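Local structure of Lmo1340 protein (Listeria monocytogenes, 4NLM) at residues 93-98 with 139-144; 102-107 with 116-121; 126-131 with 163-168. The protein is of unknown function but is probably a surface lipoprotein whose chain folds into a YqgU-like six-bladed beta propeller. All blocks are in the same frame, centred on the assembly; numbering follows the deposited sequence.

Interaction 1: 93-98 with 139-144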
ATOM      1  N   GLU A  93      -7.224   7.478   7.922  1.00 11.76           N
ATOM      2  CA  GLU A  93      -6.163   7.015   7.029  1.00 12.62           C
ATOM      3  C   GLU A  93      -4.951   7.929   7.132  1.00  9.89           C
ATOM      4  O   GLU A  93      -5.105   9.138   7.289  1.00 11.11           O
ATOM      5  CB  GLU A  93      -6.638   7.007   5.561  1.00 16.06           C
ATOM      6  CG  GLU A  93      -5.577   6.696   4.484  1.00 20.50           C
ATOM      7  CD  GLU A  93      -5.169   5.224   4.429  1.00 25.62           C
ATOM      8  OE1 GLU A  93      -5.576   4.438   5.314  1.00 33.61           O
ATOM      9  OE2 GLU A  93      -4.418   4.847   3.497  1.00 27.75           O
ATOM     10  N   VAL A  94      -3.765   7.330   7.021  1.00  9.96           N
ATOM     11  CA  VAL A  94      -2.499   8.069   6.944  1.00 10.23           C
ATOM     12  C   VAL A  94      -1.699   7.463   5.829  1.00  9.63           C
ATOM     13  O   VAL A  94      -1.509   6.252   5.816  1.00 10.98           O
ATOM     14  CB  VAL A  94      -1.673   7.978   8.234  1.00 12.78           C
ATOM     15  CG1 VAL A  94      -0.457   8.865   8.164  1.00 13.56           C
ATOM     16  CG2 VAL A  94      -2.508   8.288   9.477  1.00 16.49           C
ATOM     17  N   GLN A  95      -1.225   8.281   4.920  1.00  9.90           N
ATOM     18  CA  GLN A  95      -0.341   7.807   3.850  1.00 10.51           C
ATOM     19  C   GLN A  95       0.833   8.740   3.704  1.00 10.41           C
ATOM     20  O   GLN A  95       0.739   9.945   3.964  1.00 12.03           O
ATOM     21  CB  GLN A  95      -1.057   7.757   2.515  1.00 11.93           C
ATOM     22  CG  GLN A  95      -2.060   6.648   2.373  1.00 16.20           C
ATOM     23  CD  GLN A  95      -2.489   6.460   0.924  1.00 17.32           C
ATOM     24  OE1 GLN A  95      -1.809   6.914  -0.024  1.00 20.82           O
ATOM     25  NE2 GLN A  95      -3.580   5.781   0.740  1.00 17.93           N
ATOM     26  N   ILE A  96       1.948   8.149   3.314  1.00  9.46           N
ATOM     27  CA  ILE A  96       3.185   8.880   2.994  1.00 10.10           C
ATOM     28  C   ILE A  96       3.220   9.123   1.488  1.00 10.04           C
ATOM     29  O   ILE A  96       2.892   8.240   0.710  1.00 10.96           O
ATOM     30  CB  ILE A  96       4.406   8.063   3.443  1.00  9.66           C
ATOM     31  CG1 ILE A  96       4.346   7.842   4.953  1.00 10.07           C
ATOM     32  CG2 ILE A  96       5.709   8.704   3.027  1.00 10.80           C
ATOM     33  CD1 ILE A  96       5.159   6.652   5.428  1.00 10.64           C
ATOM     34  N   SER A  97       3.560  10.350   1.084  1.00 10.05           N
ATOM     35  CA  SER A  97       3.574  10.690  -0.333  1.00 10.46           C
ATOM     36  C   SER A  97       4.626   9.885  -1.099  1.00 10.58           C
ATOM     37  O   SER A  97       5.623   9.440  -0.519  1.00 11.09           O
ATOM     38  CB  SER A  97       3.841  12.180  -0.512  1.00 12.29           C
ATOM     39  OG  SER A  97       5.164  12.517  -0.168  1.00 13.58           O
ATOM     40  N   PRO A  98       4.400   9.708  -2.403  1.00 12.27           N
ATOM     41  CA  PRO A  98       5.342   8.929  -3.195  1.00 12.99           C
ATOM     42  C   PRO A  98       6.775   9.484  -3.175  1.00 13.97           C
ATOM     43  O   PRO A  98       7.706   8.712  -3.349  1.00 16.42           O
ATOM     44  CB  PRO A  98       4.727   9.024  -4.602  1.00 14.96           C
ATOM     45  CG  PRO A  98       3.255   9.151  -4.354  1.00 15.76           C
ATOM     46  CD  PRO A  98       3.194  10.044  -3.167  1.00 13.85           C
ATOM     47  N   PHE A 139      -7.611   5.931  -0.824  1.00 11.74           N
ATOM     48  CA  PHE A 139      -6.829   6.963  -1.449  1.00 12.27           C
ATOM     49  C   PHE A 139      -5.731   6.439  -2.352  1.00 11.40           C
ATOM     50  O   PHE A 139      -5.047   5.495  -1.968  1.00 13.05           O
ATOM     51  CB  PHE A 139      -6.172   7.856  -0.390  1.00 12.49           C
ATOM     52  CG  PHE A 139      -7.124   8.611   0.482  1.00 12.63           C
ATOM     53  CD1 PHE A 139      -7.612   8.032   1.643  1.00 14.32           C
ATOM     54  CD2 PHE A 139      -7.519   9.899   0.171  1.00 13.40           C
ATOM     55  CE1 PHE A 139      -8.485   8.715   2.466  1.00 16.60           C
ATOM     56  CE2 PHE A 139      -8.396  10.572   1.006  1.00 14.49           C
ATOM     57  CZ  PHE A 139      -8.880   9.986   2.165  1.00 14.97           C
ATOM     58  N   TYR A 140      -5.486   7.103  -3.496  1.00 11.07           N
ATOM     59  CA  TYR A 140      -4.475   6.728  -4.482  1.00 11.03           C
ATOM     60  C   TYR A 140      -3.671   7.968  -4.809  1.00 10.48           C
ATOM     61  O   TYR A 140      -4.167   8.877  -5.487  1.00 10.77           O
ATOM     62  CB  TYR A 140      -5.147   6.174  -5.728  1.00 12.11           C
ATOM     63  CG  TYR A 140      -5.945   4.932  -5.439  1.00 12.82           C
ATOM     64  CD1 TYR A 140      -5.354   3.693  -5.447  1.00 14.42           C
ATOM     65  CD2 TYR A 140      -7.270   5.003  -5.090  1.00 13.50           C
ATOM     66  CE1 TYR A 140      -6.056   2.546  -5.172  1.00 15.89           C
ATOM     67  CE2 TYR A 140      -7.985   3.862  -4.784  1.00 15.68           C
ATOM     68  CZ  TYR A 140      -7.366   2.637  -4.849  1.00 15.83           C
ATOM     69  OH  TYR A 140      -8.037   1.483  -4.555  1.00 18.57           O
ATOM     70  N   TRP A 141      -2.436   8.006  -4.347  1.00 10.96           N
ATOM     71  CA  TRP A 141      -1.588   9.186  -4.543  1.00 10.90           C
ATOM     72  C   TRP A 141      -0.823   9.036  -5.859  1.00 11.79           C
ATOM     73  O   TRP A 141      -0.139   8.052  -6.039  1.00 15.51           O
ATOM     74  CB  TRP A 141      -0.605   9.299  -3.385  1.00 11.93           C
ATOM     75  CG  TRP A 141      -0.148  10.696  -3.070  1.00 10.81           C
ATOM     76  CD1 TRP A 141       0.142  11.702  -3.932  1.00 11.42           C
ATOM     77  CD2 TRP A 141       0.024  11.223  -1.745  1.00 10.98           C
ATOM     78  NE1 TRP A 141       0.501  12.798  -3.235  1.00 11.66           N
ATOM     79  CE2 TRP A 141       0.427  12.552  -1.891  1.00 12.02           C
ATOM     80  CE3 TRP A 141      -0.118  10.682  -0.444  1.00 10.98           C
ATOM     81  CZ2 TRP A 141       0.667  13.376  -0.819  1.00 11.20           C
ATOM     82  CZ3 TRP A 141       0.158  11.485   0.606  1.00 11.63           C
ATOM     83  CH2 TRP A 141       0.500  12.825   0.427  1.00 12.30           C
ATOM     84  N   ASN A 142      -0.894  10.012  -6.758  1.00 10.80           N
ATOM     85  CA  ASN A 142      -0.254   9.956  -8.067  1.00 12.39           C
ATOM     86  C   ASN A 142       1.255  10.068  -7.940  1.00 12.98           C
ATOM     87  O   ASN A 142       1.759  11.049  -7.454  1.00 15.14           O
ATOM     88  CB  ASN A 142      -0.872  11.071  -8.919  1.00 13.80           C
ATOM     89  CG  ASN A 142      -0.480  11.016 -10.381  1.00 15.14           C
ATOM     90  OD1 ASN A 142       0.665  10.761 -10.742  1.00 21.30           O
ATOM     91  ND2 ASN A 142      -1.436  11.290 -11.232  1.00 16.94           N
ATOM     92  N   ASP A 143       1.948   9.012  -8.343  1.00 14.80           N
ATOM     93  CA  ASP A 143       3.395   8.973  -8.240  1.00 17.98           C
ATOM     94  C   ASP A 143       4.079   9.958  -9.197  1.00 18.34           C
ATOM     95  O   ASP A 143       5.110  10.522  -8.861  1.00 23.92           O
ATOM     96  CB  ASP A 143       3.939   7.560  -8.518  1.00 18.77           C
ATOM     97  CG  ASP A 143       3.508   6.515  -7.473  1.00 20.67           C
ATOM     98  OD1 ASP A 143       3.066   6.878  -6.375  1.00 25.13           O
ATOM     99  OD2 ASP A 143       3.616   5.295  -7.742  1.00 24.74           O
ATOM    100  N   GLU A 144       3.521  10.167 -10.381  1.00 18.31           N
ATOM    101  CA  GLU A 144       4.136  11.066 -11.362  1.00 19.38           C
ATOM    102  C   GLU A 144       3.894  12.545 -11.089  1.00 18.90           C
ATOM    103  O   GLU A 144       4.738  13.400 -11.361  1.00 22.14           O
ATOM    104  CB  GLU A 144       3.624  10.717 -12.754  1.00 23.33           C
ATOM    105  CG  GLU A 144       4.199   9.412 -13.291  1.00 35.94           C
ATOM    106  CD  GLU A 144       4.070   9.257 -14.800  1.00 37.57           C
ATOM    107  OE1 GLU A 144       3.843  10.263 -15.512  1.00 45.94           O
ATOM    108  OE2 GLU A 144       4.229   8.117 -15.286  1.00 50.41           O
TER
HETATM  109  O   HOH W   1      -6.489   4.376   1.299  1.00 18.45           O
HETATM  110  O   HOH W   2      -1.427   5.882  -2.761  1.00 22.30           O
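Direct polar contact between 93-98 and 139-144 runs through Gln95, whose NE2 donates to Phe139 O at 3.1 Å. The acceptor lies close to the amide plane, but the donor stands well above the carbonyl plane, off the lone-pair directions. The same NE2 also gives a hydrogen to Glu93 OE2, on its anti lone pair, so two bonds fix the rotation of the amide. Two waters extend this polar layer: one joins Gln95 OE1 to Trp141 N, the other links Phe139 N to Glu93 OE2, the last bond being weak. These bridges fit the architecture, for 93-96 and 139-141 belong to the innermost strands of two successive propeller blades; their axes run 9.1 Å apart at 13°, too distant for direct strand pairing. Beyond the C-terminal end of strand 93-96 apolar contacts take over. The indole of Trp141 offers one face to Ser97 CA, 3.6 Å from the six-membered-ring centroid, and to Pro98 CD, 3.5 Å from that of the five-membered ring, two CH-pi contacts nearly along the normal. Its NE1 bonds to Pro146 O, which helps fix the ring. At the start of the segments, Glu93 CG reaches Phe139 CD1 at 3.7 Å, with carboxylate and phenyl planes almost parallel.

Interaction 2: 102-107 with 116-121; sequences NILLYS and MRIIAL
Torsions bring Leu104 and Ile118 together: Leu104 sends CG opposite its backbone N (chi1 164°), while Ile118 bends at chi2 (-58°), and the two CD1 methyls come within 3.9 Å of each other. Further along the same face, CG of Met116, a selenomethionine, lies 3.8 Å from Tyr106 CD1. Phe139 of the following blade packs against this face, meeting the Tyr106 ring edge-to-face. Segments 102-107 and 116-121 are the antiparallel second and third strands of one propeller blade, joined as a beta hairpin. Ile103 pairs with Ile119, and Leu105 with Arg117, each as a hydrogen-bonded pair with two backbone bonds; Ile103 N reaches Ile119 O at 2.8 Å and Leu105 N reaches Arg117 O at 2.9 Å. In the non-hydrogen-bonded pairs that alternate with them, CA-H groups point at carbonyl oxygens, as where Ile118 CA lies 3.3 Å from Ile103 O. On the opposite face Leu105 CB rests 4.1 Å from Ile119 CD1. Here too a water donates to both Leu105 O and Ser107 OG. In the conformer described, Arg117 NH2 donates to this water and Arg117 NH1 forms a salt bridge with Glu89, to which Ser107 OG also hydrogen-bonds.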
ATOM      1  N   ASN A 102       5.550  14.519   2.039  1.00 11.60           N
ATOM      2  CA  ASN A 102       4.313  14.873   2.710  1.00 11.39           C
ATOM      3  C   ASN A 102       3.589  13.661   3.248  1.00 11.58           C
ATOM      4  O   ASN A 102       3.838  12.548   2.839  1.00 11.28           O
ATOM      5  CB  ASN A 102       3.349  15.530   1.702  1.00 12.35           C
ATOM      6  CG  ASN A 102       3.862  16.841   1.147  1.00 15.01           C
ATOM      7  OD1 ASN A 102       4.113  17.782   1.902  1.00 25.88           O
ATOM      8  ND2 ASN A 102       4.015  16.916  -0.140  1.00 14.01           N
ATOM      9  N   ILE A 103       2.643  13.943   4.125  0.50 11.10           N
ATOM     10  CA  ILE A 103       1.723  12.972   4.656  0.50 10.25           C
ATOM     11  C   ILE A 103       0.301  13.416   4.290  0.50 10.56           C
ATOM     12  O   ILE A 103       0.019  14.609   4.281  0.50 11.71           O
ATOM     13  CB  ILE A 103       1.820  12.920   6.189  0.50 13.89           C
ATOM     14  CG1 ILE A 103       3.161  12.334   6.623  0.50 16.18           C
ATOM     15  CG2 ILE A 103       0.681  12.088   6.778  0.50 14.51           C
ATOM     16  CD1 ILE A 103       3.473  12.514   8.092  0.50 18.52           C
ATOM     17  N   LEU A 104      -0.552  12.451   3.942  1.00  9.41           N
ATOM     18  CA  LEU A 104      -1.984  12.657   3.864  1.00  9.79           C
ATOM     19  C   LEU A 104      -2.577  12.122   5.149  1.00  9.24           C
ATOM     20  O   LEU A 104      -2.308  10.973   5.536  1.00 10.29           O
ATOM     21  CB  LEU A 104      -2.583  11.862   2.731  1.00 10.75           C
ATOM     22  CG  LEU A 104      -4.086  11.676   2.752  1.00 12.97           C
ATOM     23  CD1 LEU A 104      -4.813  12.955   2.471  1.00 15.26           C
ATOM     24  CD2 LEU A 104      -4.494  10.614   1.762  1.00 15.93           C
ATOM     25  N   LEU A 105      -3.339  12.961   5.830  1.00  9.64           N
ATOM     26  CA  LEU A 105      -4.071  12.552   7.010  1.00  9.62           C
ATOM     27  C   LEU A 105      -5.542  12.769   6.746  1.00  9.68           C
ATOM     28  O   LEU A 105      -5.976  13.889   6.444  1.00 11.52           O
ATOM     29  CB  LEU A 105      -3.670  13.384   8.229  1.00 11.36           C
ATOM     30  CG  LEU A 105      -4.416  13.067   9.518  1.00 15.78           C
ATOM     31  CD1 LEU A 105      -4.174  11.638   9.953  1.00 18.13           C
ATOM     32  CD2 LEU A 105      -3.979  14.054  10.578  1.00 18.42           C
ATOM     33  N   TYR A 106      -6.312  11.695   6.868  1.00  9.78           N
ATOM     34  CA  TYR A 106      -7.756  11.764   6.782  1.00 10.02           C
ATOM     35  C   TYR A 106      -8.253  11.472   8.188  1.00 10.24           C
ATOM     36  O   TYR A 106      -8.002  10.381   8.728  1.00 10.52           O
ATOM     37  CB  TYR A 106      -8.278  10.761   5.771  1.00 10.49           C
ATOM     38  CG  TYR A 106      -9.778  10.715   5.589  1.00 10.64           C
ATOM     39  CD1 TYR A 106     -10.550  11.877   5.513  1.00 11.41           C
ATOM     40  CD2 TYR A 106     -10.444   9.496   5.513  1.00 11.72           C
ATOM     41  CE1 TYR A 106     -11.902  11.830   5.317  1.00 13.07           C
ATOM     42  CE2 TYR A 106     -11.805   9.453   5.317  1.00 13.51           C
ATOM     43  CZ  TYR A 106     -12.532  10.612   5.234  1.00 13.61           C
ATOM     44  OH  TYR A 106     -13.918  10.573   5.068  1.00 15.79           O
ATOM     45  N   SER A 107      -8.922  12.439   8.798  1.00 10.62           N
ATOM     46  CA  SER A 107      -9.338  12.316  10.164  1.00 11.55           C
ATOM     47  C   SER A 107     -10.687  12.994  10.381  1.00 11.71           C
ATOM     48  O   SER A 107     -11.129  13.785   9.581  1.00 13.34           O
ATOM     49  CB  SER A 107      -8.304  12.904  11.112  1.00 13.52           C
ATOM     50  OG  SER A 107      -8.100  14.291  10.923  1.00 14.73           O
HETATM   51  N   MSE A 116      -9.411  16.126   5.083  1.00 10.88           N
HETATM   52  CA  MSE A 116      -8.221  15.561   4.451  1.00 11.21           C
HETATM   53  C   MSE A 116      -7.206  16.668   4.473  1.00 10.46           C
HETATM   54  O   MSE A 116      -7.470  17.755   3.961  1.00 12.41           O
HETATM   55  CB  MSE A 116      -8.395  15.151   3.019  1.00 15.27           C
HETATM   56  CG  MSE A 116      -9.436  14.158   2.651  1.00 17.64           C
HETATM   57 SE   MSE A 116      -9.655  14.199   0.669  1.00 22.65          SE
HETATM   58  CE  MSE A 116     -11.065  12.881   0.997  1.00 23.26           C
ATOM     59  N   ARG A 117      -6.065  16.410   5.105  0.50 10.59           N
ATOM     60  CA  ARG A 117      -4.967  17.356   5.183  0.50 11.38           C
ATOM     61  C   ARG A 117      -3.692  16.812   4.580  0.50 11.35           C
ATOM     62  O   ARG A 117      -3.400  15.616   4.744  0.50 13.01           O
ATOM     63  CB  ARG A 117      -4.619  17.689   6.626  0.50 13.12           C
ATOM     64  CG  ARG A 117      -5.692  18.421   7.393  0.50 15.03           C
ATOM     65  CD  ARG A 117      -5.216  18.712   8.801  0.50 19.48           C
ATOM     66  NE  ARG A 117      -6.202  19.464   9.561  0.50 22.01           N
ATOM     67  CZ  ARG A 117      -7.163  18.914  10.297  0.50 20.29           C
ATOM     68  NH1 ARG A 117      -8.018  19.682  10.961  0.50 29.79           N
ATOM     69  NH2 ARG A 117      -7.262  17.592  10.377  0.50 26.04           N
ATOM     70  N   ILE A 118      -2.932  17.683   3.914  1.00 10.53           N
ATOM     71  CA  ILE A 118      -1.606  17.342   3.459  1.00 10.60           C
ATOM     72  C   ILE A 118      -0.650  18.070   4.409  1.00 10.68           C
ATOM     73  O   ILE A 118      -0.749  19.293   4.576  1.00 12.37           O
ATOM     74  CB  ILE A 118      -1.343  17.799   2.021  1.00 11.56           C
ATOM     75  CG1 ILE A 118      -2.416  17.255   1.080  1.00 12.95           C
ATOM     76  CG2 ILE A 118       0.069  17.411   1.578  1.00 11.71           C
ATOM     77  CD1 ILE A 118      -2.562  15.759   1.056  1.00 15.26           C
ATOM     78  N   ILE A 119       0.255  17.316   5.029  1.00 11.22           N
ATOM     79  CA  ILE A 119       1.164  17.841   6.019  1.00 11.32           C
ATOM     80  C   ILE A 119       2.590  17.646   5.574  1.00 12.44           C
ATOM     81  O   ILE A 119       2.969  16.541   5.175  1.00 12.68           O
ATOM     82  CB  ILE A 119       0.957  17.100   7.336  1.00 12.85           C
ATOM     83  CG1 ILE A 119      -0.476  17.357   7.842  1.00 16.19           C
ATOM     84  CG2 ILE A 119       1.971  17.509   8.397  1.00 15.01           C
ATOM     85  CD1 ILE A 119      -1.000  16.384   8.856  1.00 19.92           C
ATOM     86  N   ALA A 120       3.392  18.708   5.647  1.00 12.16           N
ATOM     87  CA  ALA A 120       4.801  18.599   5.261  1.00 12.94           C
ATOM     88  C   ALA A 120       5.602  17.865   6.311  1.00 13.16           C
ATOM     89  O   ALA A 120       5.535  18.187   7.487  1.00 15.35           O
ATOM     90  CB  ALA A 120       5.410  19.976   5.001  1.00 14.74           C
ATOM     91  N   LEU A 121       6.386  16.891   5.869  1.00 13.21           N
ATOM     92  CA  LEU A 121       7.200  16.136   6.803  1.00 15.43           C
ATOM     93  C   LEU A 121       8.306  16.944   7.454  1.00 16.36           C
ATOM     94  O   LEU A 121       8.666  16.677   8.606  1.00 18.80           O
ATOM     95  CB  LEU A 121       7.805  14.927   6.097  1.00 16.83           C
ATOM     96  CG  LEU A 121       6.792  13.797   5.855  1.00 16.29           C
ATOM     97  CD1 LEU A 121       7.281  12.856   4.773  1.00 23.35           C
ATOM     98  CD2 LEU A 121       6.542  13.077   7.170  1.00 19.62           C
TER
HETATM   99  O   HOH W   3      -6.922  15.526   8.739  1.00 16.52           O

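Interaction 3: 126-131 with 163-168; sequences TVASRA and ENWDYT
Arg130 lays the aliphatic part of its chain over Trp165, and this is the tightly packed half of the contact. Arg130 CD stands 3.6 Å from the centroid of the Trp165 five-membered ring, almost on the normal, while Arg130 CG sits 3.8 Å from Trp165 CZ2. The indole is sandwiched between Arg130 CD and, on the opposite face, the CB of Tyr167, two residues further along the same segment. Tyr167 CB in turn meets Ala128 CB at 3.8 Å, and the same methyl lies 3.6 Å from Tyr167 O. Elsewhere the fit slackens. The bend at chi3 (-68°) leaves the Arg130 guanidinium above the indole but lifted from it; Arg130 CZ is 5.8 Å from the centroid of the Trp165 five-membered ring, at most a weak cation-pi attraction, and its plane is steeply inclined to the indole. On the solvent side, exposed Val127 touches the Tyr167 ring lightly, Val127 CG1 to Tyr167 CE1 4.1 Å. No hydrogen bond crosses between the segments. Val127 and Ala128 both face Ile118, forming a classic beta bulge in the outermost strand of their blade, and side-chain packing of that strand against the third strand of the next blade and the turn that follows it is a blade-to-blade interface of a beta propeller.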
ATOM      1  N   THR A 126       0.717  22.523   7.602  1.00 18.16           N
ATOM      2  CA  THR A 126      -0.378  22.095   6.754  1.00 17.17           C
ATOM      3  C   THR A 126      -0.205  22.735   5.361  1.00 17.77           C
ATOM      4  O   THR A 126      -0.261  23.955   5.203  1.00 24.88           O
ATOM      5  CB  THR A 126      -1.742  22.413   7.406  1.00 19.31           C
ATOM      6  OG1 THR A 126      -1.864  21.707   8.657  1.00 25.07           O
ATOM      7  CG2 THR A 126      -2.886  22.029   6.477  1.00 23.62           C
ATOM      8  N   VAL A 127       0.007  21.897   4.350  1.00 15.15           N
ATOM      9  CA  VAL A 127       0.184  22.333   2.960  1.00 15.83           C
ATOM     10  C   VAL A 127      -1.163  22.607   2.294  1.00 15.18           C
ATOM     11  O   VAL A 127      -1.301  23.526   1.502  1.00 17.76           O
ATOM     12  CB  VAL A 127       0.923  21.218   2.154  1.00 17.00           C
ATOM     13  CG1 VAL A 127       1.005  21.573   0.679  1.00 20.10           C
ATOM     14  CG2 VAL A 127       2.289  20.958   2.767  1.00 19.52           C
ATOM     15  N   ALA A 128      -2.168  21.805   2.622  1.00 14.22           N
ATOM     16  CA  ALA A 128      -3.490  21.930   2.011  1.00 14.61           C
ATOM     17  C   ALA A 128      -4.497  21.172   2.859  1.00 12.80           C
ATOM     18  O   ALA A 128      -4.135  20.262   3.597  1.00 12.86           O
ATOM     19  CB  ALA A 128      -3.475  21.377   0.591  1.00 16.10           C
ATOM     20  N   SER A 129      -5.761  21.530   2.715  1.00 12.95           N
ATOM     21  CA  SER A 129      -6.796  20.884   3.459  1.00 13.21           C
ATOM     22  C   SER A 129      -8.145  21.023   2.764  1.00 14.45           C
ATOM     23  O   SER A 129      -8.404  22.021   2.108  1.00 17.76           O
ATOM     24  CB  SER A 129      -6.867  21.549   4.840  1.00 20.13           C
ATOM     25  OG  SER A 129      -7.760  20.914   5.716  1.00 22.28           O
ATOM     26  N   ARG A 130      -9.020  20.034   2.929  1.00 13.10           N
ATOM     27  CA  ARG A 130     -10.392  20.139   2.471  1.00 14.92           C
ATOM     28  C   ARG A 130     -11.281  19.436   3.475  1.00 12.43           C
ATOM     29  O   ARG A 130     -10.904  18.449   4.084  1.00 14.36           O
ATOM     30  CB  ARG A 130     -10.626  19.645   1.035  1.00 18.51           C
ATOM     31  CG  ARG A 130     -10.380  18.173   0.784  1.00 19.29           C
ATOM     32  CD  ARG A 130     -10.742  17.806  -0.658  1.00 23.50           C
ATOM     33  NE  ARG A 130     -12.178  17.892  -0.938  1.00 25.62           N
ATOM     34  CZ  ARG A 130     -13.028  16.885  -0.760  1.00 31.89           C
ATOM     35  NH1 ARG A 130     -12.596  15.714  -0.298  1.00 25.31           N
ATOM     36  NH2 ARG A 130     -14.313  17.050  -1.032  1.00 32.82           N
ATOM     37  N   ALA A 131     -12.461  20.007   3.654  1.00 13.29           N
ATOM     38  CA  ALA A 131     -13.450  19.528   4.585  1.00 13.59           C
ATOM     39  C   ALA A 131     -14.403  18.596   3.877  1.00 14.05           C
ATOM     40  O   ALA A 131     -14.773  18.837   2.726  1.00 17.25           O
ATOM     41  CB  ALA A 131     -14.225  20.705   5.179  1.00 16.89           C
ATOM     42  N   GLU A 163     -13.124  10.668  -7.198  1.00 11.03           N
ATOM     43  CA  GLU A 163     -12.759  12.059  -7.436  1.00 11.93           C
ATOM     44  C   GLU A 163     -11.260  12.209  -7.389  1.00 11.75           C
ATOM     45  O   GLU A 163     -10.558  11.387  -6.843  1.00 11.91           O
ATOM     46  CB  GLU A 163     -13.400  12.922  -6.342  1.00 14.00           C
ATOM     47  CG  GLU A 163     -14.915  12.998  -6.437  1.00 14.49           C
ATOM     48  CD  GLU A 163     -15.583  13.447  -5.145  1.00 15.20           C
ATOM     49  OE1 GLU A 163     -16.492  14.293  -5.229  1.00 15.32           O
ATOM     50  OE2 GLU A 163     -15.212  12.970  -4.056  1.00 19.10           O
ATOM     51  N   ASN A 164     -10.781  13.259  -8.014  1.00 12.96           N
ATOM     52  CA  ASN A 164      -9.377  13.637  -8.006  1.00 14.09           C
ATOM     53  C   ASN A 164      -9.220  15.007  -7.403  1.00 13.33           C
ATOM     54  O   ASN A 164      -9.840  15.971  -7.857  1.00 15.19           O
ATOM     55  CB  ASN A 164      -8.807  13.667  -9.416  1.00 16.40           C
ATOM     56  CG  ASN A 164      -7.330  14.019  -9.447  1.00 17.28           C
ATOM     57  OD1 ASN A 164      -6.552  13.546  -8.623  1.00 20.62           O
ATOM     58  ND2 ASN A 164      -6.946  14.825 -10.395  1.00 22.46           N
ATOM     59  N   TRP A 165      -8.401  15.101  -6.374  1.00 15.11           N
ATOM     60  CA  TRP A 165      -8.075  16.340  -5.730  1.00 14.03           C
ATOM     61  C   TRP A 165      -6.682  16.801  -6.057  1.00 12.85           C
ATOM     62  O   TRP A 165      -5.746  16.093  -5.698  1.00 13.07           O
ATOM     63  CB  TRP A 165      -8.204  16.155  -4.224  1.00 14.42           C
ATOM     64  CG  TRP A 165      -7.955  17.387  -3.382  1.00 14.72           C
ATOM     65  CD1 TRP A 165      -8.311  18.671  -3.668  1.00 16.00           C
ATOM     66  CD2 TRP A 165      -7.356  17.422  -2.067  1.00 13.82           C
ATOM     67  NE1 TRP A 165      -7.989  19.511  -2.612  1.00 16.17           N
ATOM     68  CE2 TRP A 165      -7.404  18.767  -1.620  1.00 15.90           C
ATOM     69  CE3 TRP A 165      -6.795  16.449  -1.226  1.00 15.40           C
ATOM     70  CZ2 TRP A 165      -6.882  19.160  -0.394  1.00 17.26           C
ATOM     71  CZ3 TRP A 165      -6.298  16.849   0.011  1.00 16.66           C
ATOM     72  CH2 TRP A 165      -6.355  18.184   0.419  1.00 16.64           C
ATOM     73  N   ASP A 166      -6.566  17.919  -6.786  1.00 14.74           N
ATOM     74  CA  ASP A 166      -5.269  18.547  -6.990  1.00 14.91           C
ATOM     75  C   ASP A 166      -5.176  19.535  -5.853  1.00 14.61           C
ATOM     76  O   ASP A 166      -5.807  20.607  -5.888  1.00 15.43           O
ATOM     77  CB  ASP A 166      -5.136  19.254  -8.332  1.00 18.16           C
ATOM     78  CG  ASP A 166      -3.761  19.803  -8.528  1.00 18.67           C
ATOM     79  OD1 ASP A 166      -3.159  20.280  -7.523  1.00 17.66           O
ATOM     80  OD2 ASP A 166      -3.252  19.732  -9.658  1.00 29.54           O
ATOM     81  N   TYR A 167      -4.447  19.152  -4.814  1.00 12.86           N
ATOM     82  CA  TYR A 167      -4.454  19.954  -3.598  1.00 13.62           C
ATOM     83  C   TYR A 167      -3.648  21.233  -3.715  1.00 15.19           C
ATOM     84  O   TYR A 167      -3.795  22.129  -2.899  1.00 18.27           O
ATOM     85  CB  TYR A 167      -4.019  19.128  -2.385  1.00 14.03           C
ATOM     86  CG  TYR A 167      -2.611  18.598  -2.446  1.00 14.23           C
ATOM     87  CD1 TYR A 167      -1.538  19.403  -2.124  1.00 14.93           C
ATOM     88  CD2 TYR A 167      -2.366  17.251  -2.745  1.00 14.95           C
ATOM     89  CE1 TYR A 167      -0.228  18.891  -2.152  1.00 16.69           C
ATOM     90  CE2 TYR A 167      -1.087  16.734  -2.761  1.00 18.77           C
ATOM     91  CZ  TYR A 167      -0.013  17.553  -2.477  1.00 17.10           C
ATOM     92  OH  TYR A 167       1.257  17.023  -2.506  1.00 21.70           O
ATOM     93  N   THR A 168      -2.801  21.318  -4.730  1.00 14.44           N
ATOM     94  CA  THR A 168      -2.012  22.519  -4.979  1.00 16.42           C
ATOM     95  C   THR A 168      -2.840  23.578  -5.699  1.00 20.30           C
ATOM     96  O   THR A 168      -2.548  24.767  -5.584  1.00 25.58           O
ATOM     97  CB  THR A 168      -0.701  22.204  -5.725  1.00 18.10           C
ATOM     98  OG1 THR A 168      -0.958  21.819  -7.081  1.00 22.93           O
ATOM     99  CG2 THR A 168       0.139  21.165  -5.029  1.00 18.16           C
TER

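In the fold
Interactions 1 and 3 join the same two blades at different depths, whereas interaction 2 lies within the first of them. The centre of interaction 1 lies about 9 Å from the centre of the chain, and this contact mixes an amide hydrogen bond, water bridges and ring packing; that of interaction 3, about 20 Å out, relies on side-chain packing and is partly open to solvent. Between them, interaction 2 is the most buried and is held by backbone bonding. Its two strands are the middle of a four-stranded sheet whose outer strands, 90-96 and 126-132, supply one side each of interactions 1 and 3. Across the blade interface, Leu104 packs on Phe139 and Trp141, bringing interactions 1 and 2 together.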